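Local coordinates for protein transcriptional repressor (Vibrio fischeri, PDB 3KV1) that probably represses transcription as a SorC-family regulator, sensing a sugar or related ligand through this putative sugar-binding domain, while a separate region presumably binds DNA, at residues 25-30 against 249-254; 10-15 against 255-260; 152-157 against 224-229. All blocks are in the same frame, centred on the assembly; numbering follows the deposited sequence. Where two conformers were deposited one is given.

Contact 1 (25-30 against 249-254); sequences ALISLD and LATSVS
Strands 25-28 and 249-252 run parallel in the Rossmann-like sheet of the putative sugar-binding domain. Their N-H to O=C bonds alternate, from Leu-26 N to Leu-249 O up to Val-253 N to Ser-28 O. The last is the most bent, at 135°, because the second chain is already turning into its helix. Ala-25, Ile-27, Leu-249 and Thr-251 project from one face. The first three touch helices 10-20 or 253-264, while Thr-251 OG1 is hydrogen-bonded to Ala-228 O. Ile-27 is the main bump. Its CG1 is anti to the carbonyl carbon, and chi2 (-56°) turns CD1 toward Thr-251. The two side chains lie side by side, with CD1 3.5 Å from Thr-251 CG2, tighter than usual for two carbons. The other branch, CG2, sits where strand becomes helix, 3.7 Å from Val-253 CG2. Val-253 crosses Ile-27 nearly at right angles and wedges its CG2 between Ile-27 and Leu-29, whose CD2 lies 4.0 Å from it. Leu-26, Ser-28, Ala-250 and Ser-252 lie on the other face, Leu-26 CB being 4.0 Å from Ala-250 CB. Val-41 of helix 34-52 covers Ser-28 and Ala-250. Ser-252 is the N-cap, its OG bonded to Cys-255 N. Asp-30 hooks back over this helix start. Its OD1 accepts Ser-254 N at 3.0 Å through the syn lone pair; Ser-254 OG donates to OD2 at 2.8 Å from above the carboxylate plane.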
loop_
_atom_site.group_PDB
_atom_site.type_symbol
_atom_site.label_atom_id
_atom_site.label_comp_id
_atom_site.label_asym_id
_atom_site.label_seq_id
_atom_site.Cartn_x
_atom_site.Cartn_y
_atom_site.Cartn_z
ATOM N N ALA A 25 2.797 0.126 -32.155
ATOM C CA ALA A 25 3.971 0.895 -31.797
ATOM C C ALA A 25 3.506 2.343 -31.755
ATOM O O ALA A 25 2.809 2.814 -32.679
ATOM C CB ALA A 25 5.079 0.686 -32.828
ATOM N N LEU A 26 3.795 3.009 -30.650
ATOM C CA LEU A 26 3.393 4.401 -30.441
ATOM C C LEU A 26 4.703 5.225 -30.450
ATOM O O LEU A 26 5.490 5.149 -29.503
ATOM C CB LEU A 26 2.706 4.523 -29.076
ATOM C CG LEU A 26 1.523 3.532 -28.895
ATOM C CD1 LEU A 26 0.912 3.702 -27.506
ATOM C CD2 LEU A 26 0.482 3.847 -29.962
ATOM N N ILE A 27 4.919 6.025 -31.494
ATOM C CA ILE A 27 6.208 6.701 -31.649
ATOM C C ILE A 27 6.079 8.213 -31.530
ATOM O O ILE A 27 5.311 8.854 -32.258
ATOM C CB ILE A 27 6.837 6.336 -33.018
ATOM C CG1 ILE A 27 7.080 4.837 -33.102
ATOM C CG2 ILE A 27 8.135 7.121 -33.268
ATOM C CD1 ILE A 27 7.939 4.300 -31.978
ATOM N N SER A 28 6.842 8.783 -30.604
ATOM C CA SER A 28 6.812 10.223 -30.368
ATOM C C SER A 28 8.021 10.890 -31.036
ATOM O O SER A 28 9.110 10.299 -31.152
ATOM C CB SER A 28 6.779 10.512 -28.849
ATOM O OG SER A 28 7.999 10.139 -28.235
ATOM N N LEU A 29 7.832 12.125 -31.487
ATOM C CA LEU A 29 8.931 12.863 -32.099
ATOM C C LEU A 29 10.033 13.094 -31.069
ATOM O O LEU A 29 9.772 13.189 -29.865
ATOM C CB LEU A 29 8.436 14.199 -32.645
ATOM C CG LEU A 29 7.396 14.036 -33.760
ATOM C CD1 LEU A 29 6.869 15.382 -34.185
ATOM C CD2 LEU A 29 8.013 13.288 -34.948
ATOM N N ASP A 30 11.274 13.192 -31.536
ATOM C CA ASP A 30 12.386 13.457 -30.632
ATOM C C ASP A 30 12.253 14.793 -29.908
ATOM O O ASP A 30 11.907 15.820 -30.518
ATOM C CB ASP A 30 13.727 13.414 -31.399
ATOM C CG ASP A 30 14.082 12.014 -31.894
ATOM O OD1 ASP A 30 13.661 11.005 -31.264
ATOM O OD2 ASP A 30 14.806 11.920 -32.915
ATOM N N LEU A 249 4.709 -1.051 -27.928
ATOM C CA LEU A 249 5.972 -0.388 -27.606
ATOM C C LEU A 249 5.759 1.100 -27.781
ATOM O O LEU A 249 5.324 1.533 -28.840
ATOM C CB LEU A 249 7.072 -0.850 -28.559
ATOM C CG LEU A 249 8.415 -0.138 -28.395
ATOM C CD1 LEU A 249 9.016 -0.554 -27.044
ATOM C CD2 LEU A 249 9.358 -0.489 -29.566
ATOM N N ALA A 250 6.043 1.885 -26.750
ATOM C CA ALA A 250 5.917 3.326 -26.869
ATOM C C ALA A 250 7.339 3.923 -26.682
ATOM O O ALA A 250 7.977 3.690 -25.680
ATOM C CB ALA A 250 4.908 3.871 -25.782
ATOM N N THR A 251 7.788 4.732 -27.623
ATOM C CA THR A 251 9.172 5.181 -27.584
ATOM C C THR A 251 9.341 6.341 -28.567
ATOM O O THR A 251 8.362 6.842 -29.118
ATOM C CB THR A 251 10.181 3.996 -27.872
ATOM O OG1 THR A 251 11.527 4.389 -27.556
ATOM C CG2 THR A 251 10.132 3.547 -29.360
ATOM N N SER A 252 10.574 6.795 -28.755
ATOM C CA SER A 252 10.852 7.985 -29.573
ATOM C C SER A 252 11.237 7.591 -31.020
ATOM O O SER A 252 11.564 6.433 -31.268
ATOM C CB SER A 252 12.049 8.748 -28.998
ATOM O OG SER A 252 13.250 7.999 -29.179
ATOM N N VAL A 253 11.239 8.556 -31.944
ATOM C CA VAL A 253 11.693 8.296 -33.303
ATOM C C VAL A 253 13.123 7.728 -33.304
ATOM O O VAL A 253 13.414 6.720 -33.961
ATOM C CB VAL A 253 11.641 9.579 -34.189
ATOM C CG1 VAL A 253 12.416 9.383 -35.502
ATOM C CG2 VAL A 253 10.175 9.964 -34.488
ATOM N N SER A 254 14.032 8.376 -32.586
ATOM C CA SER A 254 15.426 7.874 -32.570
ATOM C C SER A 254 15.550 6.447 -32.030
ATOM O O SER A 254 16.362 5.651 -32.565
ATOM C CB SER A 254 16.356 8.805 -31.789
ATOM O OG SER A 254 16.675 9.905 -32.587
#

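Contact 2 (10-15 against 255-260); sequences VQLEQK and CAMALL
Leu-12 and Leu-260 adopt the same shape: CG is anti to the carbonyl carbon (chi1 -76° and -66°), and chi2 is extended. Each side chain therefore reaches across the groove between helices 10-20 and 253-264, and the two cross obliquely. Their tips meet at the branches, with Leu-12 CD2 3.7 Å from Leu-260 CD1. The other branch of Leu-12, CD1, rests on the methyl of Ala-256, 4.0 Å from its CB. It also lies loosely against selenomethionine Met-257, 4.4 Å from CG. Leu-260 in turn spreads its two methyls against the base of Lys-15. Its CD1 is 3.9 Å from Lys-15 CB. The extended Lys-15 chain crosses Leu-260 at about a right angle, and its far end leads away from the other helix. No hydrogen bond joins the segments, so the contact is wholly a matter of apolar packing. The segment axes come no closer than 10.4 Å and are inclined at 39°. Leucines span that distance. The first modelled helix, 10-20, thus packs against the last, 253-264, on the flank of the alpha/beta domain beside strand 24-28. Leu-16, one turn past Leu-12, extends the seam onto Ala-256 and Leu-260. Cys-255 and Leu-259 pack on helix 234-242, and Leu-259 also reaches Phe-20 of helix 10-20. Glu-13 OE1 reaches strand 24-28 by accepting Ile-27 N.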
loop_
_atom_site.group_PDB
_atom_site.type_symbol
_atom_site.label_atom_id
_atom_site.label_comp_id
_atom_site.label_asym_id
_atom_site.label_seq_id
_atom_site.Cartn_x
_atom_site.Cartn_y
_atom_site.Cartn_z
ATOM N N VAL A 10 4.836 7.400 -38.605
ATOM C CA VAL A 10 3.818 6.375 -38.844
ATOM C C VAL A 10 4.379 5.206 -39.660
ATOM O O VAL A 10 4.006 4.046 -39.444
ATOM C CB VAL A 10 2.581 6.953 -39.557
ATOM C CG1 VAL A 10 1.562 5.847 -39.836
ATOM C CG2 VAL A 10 1.963 8.065 -38.720
ATOM N N GLN A 11 5.274 5.516 -40.599
ATOM C CA GLN A 11 5.998 4.485 -41.338
ATOM C C GLN A 11 6.849 3.661 -40.385
ATOM O O GLN A 11 6.972 2.444 -40.533
ATOM C CB GLN A 11 6.913 5.112 -42.385
ATOM C CG GLN A 11 6.209 5.651 -43.603
ATOM C CD GLN A 11 7.196 6.102 -44.669
ATOM O OE1 GLN A 11 8.405 6.165 -44.425
ATOM N NE2 GLN A 11 6.686 6.416 -45.855
ATOM N N LEU A 12 7.454 4.337 -39.415
ATOM C CA LEU A 12 8.259 3.655 -38.435
ATOM C C LEU A 12 7.399 2.661 -37.628
ATOM O O LEU A 12 7.855 1.557 -37.328
ATOM C CB LEU A 12 8.941 4.654 -37.499
ATOM C CG LEU A 12 10.154 5.441 -37.983
ATOM C CD1 LEU A 12 10.612 6.410 -36.894
ATOM C CD2 LEU A 12 11.288 4.497 -38.388
ATOM N N GLU A 13 6.174 3.063 -37.303
ATOM C CA GLU A 13 5.288 2.238 -36.485
ATOM C C GLU A 13 4.975 0.908 -37.193
ATOM O O GLU A 13 5.011 -0.159 -36.580
ATOM C CB GLU A 13 4.013 3.020 -36.098
ATOM C CG GLU A 13 4.263 4.162 -35.089
ATOM C CD GLU A 13 3.038 5.065 -34.839
ATOM O OE1 GLU A 13 2.957 5.708 -33.755
ATOM O OE2 GLU A 13 2.160 5.139 -35.730
ATOM N N GLN A 14 4.722 0.980 -38.496
ATOM C CA GLN A 14 4.414 -0.191 -39.301
ATOM C C GLN A 14 5.612 -1.135 -39.362
ATOM O O GLN A 14 5.452 -2.346 -39.211
ATOM C CB GLN A 14 3.976 0.236 -40.706
ATOM C CG GLN A 14 2.877 1.288 -40.677
ATOM C CD GLN A 14 2.456 1.753 -42.062
ATOM O OE1 GLN A 14 2.722 1.084 -43.065
ATOM N NE2 GLN A 14 1.795 2.909 -42.123
ATOM N N LYS A 15 6.814 -0.581 -39.560
ATOM C CA LYS A 15 8.021 -1.396 -39.606
ATOM C C LYS A 15 8.295 -2.072 -38.273
ATOM O O LYS A 15 8.694 -3.248 -38.237
ATOM C CB LYS A 15 9.235 -0.568 -40.043
ATOM C CG LYS A 15 9.212 -0.179 -41.535
ATOM C CD LYS A 15 10.344 0.814 -41.872
ATOM C CE LYS A 15 10.299 1.269 -43.335
ATOM N NZ LYS A 15 11.365 2.279 -43.615
ATOM N N CYS A 255 14.807 6.116 -30.965
ATOM C CA CYS A 255 14.828 4.724 -30.480
ATOM C C CYS A 255 14.327 3.775 -31.560
ATOM O O CYS A 255 14.902 2.697 -31.767
ATOM C CB CYS A 255 13.990 4.501 -29.220
ATOM S SG CYS A 255 14.696 5.242 -27.738
ATOM N N ALA A 256 13.248 4.163 -32.237
ATOM C CA ALA A 256 12.678 3.312 -33.281
ATOM C C ALA A 256 13.701 3.061 -34.388
ATOM O O ALA A 256 13.862 1.927 -34.851
ATOM C CB ALA A 256 11.419 3.940 -33.868
HETATM N N MSE A 257 14.375 4.128 -34.826
HETATM C CA MSE A 257 15.426 4.029 -35.863
HETATM C C MSE A 257 16.532 3.105 -35.391
HETATM O O MSE A 257 17.012 2.256 -36.148
HETATM C CB MSE A 257 15.987 5.411 -36.160
HETATM C CG MSE A 257 14.987 6.290 -36.817
HETATM SE SE MSE A 257 15.780 8.041 -37.114
HETATM C CE MSE A 257 14.552 8.645 -38.508
ATOM N N ALA A 258 16.922 3.240 -34.120
ATOM C CA ALA A 258 17.987 2.402 -33.545
ATOM C C ALA A 258 17.623 0.912 -33.568
ATOM O O ALA A 258 18.474 0.071 -33.917
ATOM C CB ALA A 258 18.305 2.831 -32.097
ATOM N N LEU A 259 16.377 0.612 -33.191
ATOM C CA LEU A 259 15.856 -0.764 -33.117
ATOM C C LEU A 259 15.824 -1.400 -34.499
ATOM O O LEU A 259 16.200 -2.569 -34.655
ATOM C CB LEU A 259 14.452 -0.770 -32.540
ATOM C CG LEU A 259 14.414 -0.332 -31.064
ATOM C CD1 LEU A 259 12.981 -0.155 -30.634
ATOM C CD2 LEU A 259 15.164 -1.323 -30.184
ATOM N N LEU A 260 15.367 -0.633 -35.496
ATOM C CA LEU A 260 15.284 -1.150 -36.864
ATOM C C LEU A 260 16.673 -1.389 -37.434
ATOM O O LEU A 260 16.900 -2.359 -38.164
ATOM C CB LEU A 260 14.469 -0.222 -37.770
ATOM C CG LEU A 260 12.993 -0.156 -37.361
ATOM C CD1 LEU A 260 12.286 0.941 -38.160
ATOM C CD2 LEU A 260 12.328 -1.519 -37.565
#

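Contact 3 (152-157 against 224-229); sequences ALVGIG and VVAMAS
Strands 152-157 and 224-227 run parallel, their directions 35° apart, with backbone bonds passing alternately from one to the other. Val-225 N gives to Ala-152 O, Val-154 N to Val-225 O, Met-227 N to Val-154 O and Ile-156 N to Met-227 O. The second is the straightest, at 170°, with the donor nearly along the carbonyl axis. The last is the longest, at 3.1 Å, and its donor stands above the carbonyl plane. On one face Leu-153, Val-225 and Met-227 come together. Leu-153 CG is anti to the backbone N (chi1 177°), which lays the side chain alongside Val-225. Its CD1 is 4.1 Å from Val-225 CG1 and 3.6 Å from the selenium of Met-227. The selenomethionine chain bends at chi3 and crosses Leu-153 obliquely. Gly-155 pairs with Met-227 on this face and adds no side chain to it. A glycerol bound nearby, probably from the crystallisation liquor, may mark a pocket. Helices 34-52 and 65-72 cover the group. On the other face Val-154 CG2 lies in the crowded position between its own N and carbonyl carbon. It approaches the neighbouring backbone at Val-225 O (3.5 Å) and touches Val-224 CG1 and Ala-226 CB, both at 4.1 Å. Farther along, Ile-156 CD1 is 4.0 Å from Ala-226 CB. Ile-246 and helix 234-242 pack around Ile-156. Strand 151-158 also pairs with 58-61, and 223-227 with 248-252. The pair is thus central in a parallel Rossmann-like alpha/beta sheet with helices on both faces.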
loop_
_atom_site.group_PDB
_atom_site.type_symbol
_atom_site.label_atom_id
_atom_site.label_comp_id
_atom_site.label_asym_id
_atom_site.label_seq_id
_atom_site.Cartn_x
_atom_site.Cartn_y
_atom_site.Cartn_z
ATOM N N ALA A 152 -0.429 -4.541 -18.942
ATOM C CA ALA A 152 0.644 -4.216 -18.002
ATOM C C ALA A 152 1.240 -2.908 -18.476
ATOM O O ALA A 152 1.306 -2.657 -19.686
ATOM C CB ALA A 152 1.731 -5.341 -17.955
ATOM N N LEU A 153 1.642 -2.056 -17.546
ATOM C CA LEU A 153 2.244 -0.789 -17.924
ATOM C C LEU A 153 3.643 -0.809 -17.297
ATOM O O LEU A 153 3.794 -0.771 -16.080
ATOM C CB LEU A 153 1.351 0.334 -17.386
ATOM C CG LEU A 153 1.836 1.749 -17.618
ATOM C CD1 LEU A 153 1.798 2.028 -19.138
ATOM C CD2 LEU A 153 0.877 2.658 -16.866
ATOM N N VAL A 154 4.672 -0.960 -18.122
ATOM C CA VAL A 154 6.004 -1.139 -17.555
ATOM C C VAL A 154 7.034 -0.299 -18.292
ATOM O O VAL A 154 6.870 0.008 -19.487
ATOM C CB VAL A 154 6.414 -2.624 -17.634
ATOM C CG1 VAL A 154 5.602 -3.483 -16.637
ATOM C CG2 VAL A 154 6.262 -3.155 -19.099
ATOM N N GLY A 155 8.102 0.059 -17.598
ATOM C CA GLY A 155 9.186 0.772 -18.254
ATOM C C GLY A 155 10.277 -0.225 -18.562
ATOM O O GLY A 155 10.342 -1.290 -17.934
ATOM N N ILE A 156 11.146 0.090 -19.530
ATOM C CA ILE A 156 12.312 -0.761 -19.773
ATOM C C ILE A 156 13.499 0.026 -19.228
ATOM O O ILE A 156 13.780 1.139 -19.702
ATOM C CB ILE A 156 12.533 -1.009 -21.274
ATOM C CG1 ILE A 156 11.277 -1.642 -21.891
ATOM C CG2 ILE A 156 13.820 -1.890 -21.494
ATOM C CD1 ILE A 156 11.284 -1.665 -23.453
ATOM N N GLY A 157 14.187 -0.523 -18.240
ATOM C CA GLY A 157 15.239 0.240 -17.590
ATOM C C GLY A 157 16.595 -0.289 -17.992
ATOM O O GLY A 157 16.707 -1.428 -18.451
ATOM N N VAL A 224 0.885 -6.019 -22.912
ATOM C CA VAL A 224 2.037 -5.479 -22.187
ATOM C C VAL A 224 2.469 -4.229 -22.931
ATOM O O VAL A 224 2.889 -4.281 -24.095
ATOM C CB VAL A 224 3.154 -6.527 -22.122
ATOM C CG1 VAL A 224 4.438 -5.946 -21.560
ATOM C CG2 VAL A 224 2.653 -7.756 -21.257
ATOM N N VAL A 225 2.316 -3.093 -22.262
ATOM C CA VAL A 225 2.688 -1.814 -22.844
ATOM C C VAL A 225 4.016 -1.416 -22.208
ATOM O O VAL A 225 4.084 -1.194 -20.990
ATOM C CB VAL A 225 1.681 -0.727 -22.444
ATOM C CG1 VAL A 225 2.161 0.646 -23.005
ATOM C CG2 VAL A 225 0.251 -1.094 -22.918
ATOM N N ALA A 226 5.048 -1.311 -23.028
ATOM C CA ALA A 226 6.397 -1.071 -22.508
ATOM C C ALA A 226 6.888 0.266 -23.048
ATOM O O ALA A 226 6.734 0.596 -24.239
ATOM C CB ALA A 226 7.347 -2.201 -22.903
HETATM N N MSE A 227 7.577 0.995 -22.184
HETATM C CA MSE A 227 7.875 2.378 -22.450
HETATM C C MSE A 227 9.361 2.697 -22.217
HETATM O O MSE A 227 9.892 2.407 -21.152
HETATM C CB MSE A 227 6.991 3.213 -21.520
HETATM C CG MSE A 227 5.505 2.797 -21.514
HETATM SE SE MSE A 227 4.661 3.999 -20.225
HETATM C CE MSE A 227 5.529 5.705 -20.965
ATOM N N ALA A 228 10.030 3.305 -23.199
ATOM C CA ALA A 228 11.393 3.800 -22.964
ATOM C C ALA A 228 11.608 5.037 -23.818
ATOM O O ALA A 228 11.120 5.104 -24.931
ATOM C CB ALA A 228 12.413 2.748 -23.322
ATOM N N SER A 229 12.375 6.005 -23.336
ATOM C CA SER A 229 12.528 7.239 -24.108
ATOM C C SER A 229 13.936 7.499 -24.621
ATOM O O SER A 229 14.143 8.310 -25.527
ATOM C CB SER A 229 12.082 8.446 -23.279
ATOM O OG SER A 229 10.679 8.496 -23.203
#

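Overall arrangement
The three contacts step from the core of the domain to its surface. The centre of contact 3 lies about 4 Å from the centre of the chain, that of contact 1 about 16 Å and that of contact 2 about 20 Å. Contacts 3 and 1 share one sheet, because strands 223-227 and 248-252 are neighbours. Ala-250 N lies 2.9 Å from Ala-226 O. Contacts 1 and 2 share helix 253-264, and their centres are 8 Å apart. Val-253 CG1 packs 3.7 Å from Leu-12 CD1. Along the chain, contact 3 nests within contact 1 and contact 1 within contact 2. Glycerol, probably from the crystallisation liquor, lies about 4 Å from the side chain of Leu-26 and from Gly-155; it may mark pockets but does not establish the sugar site.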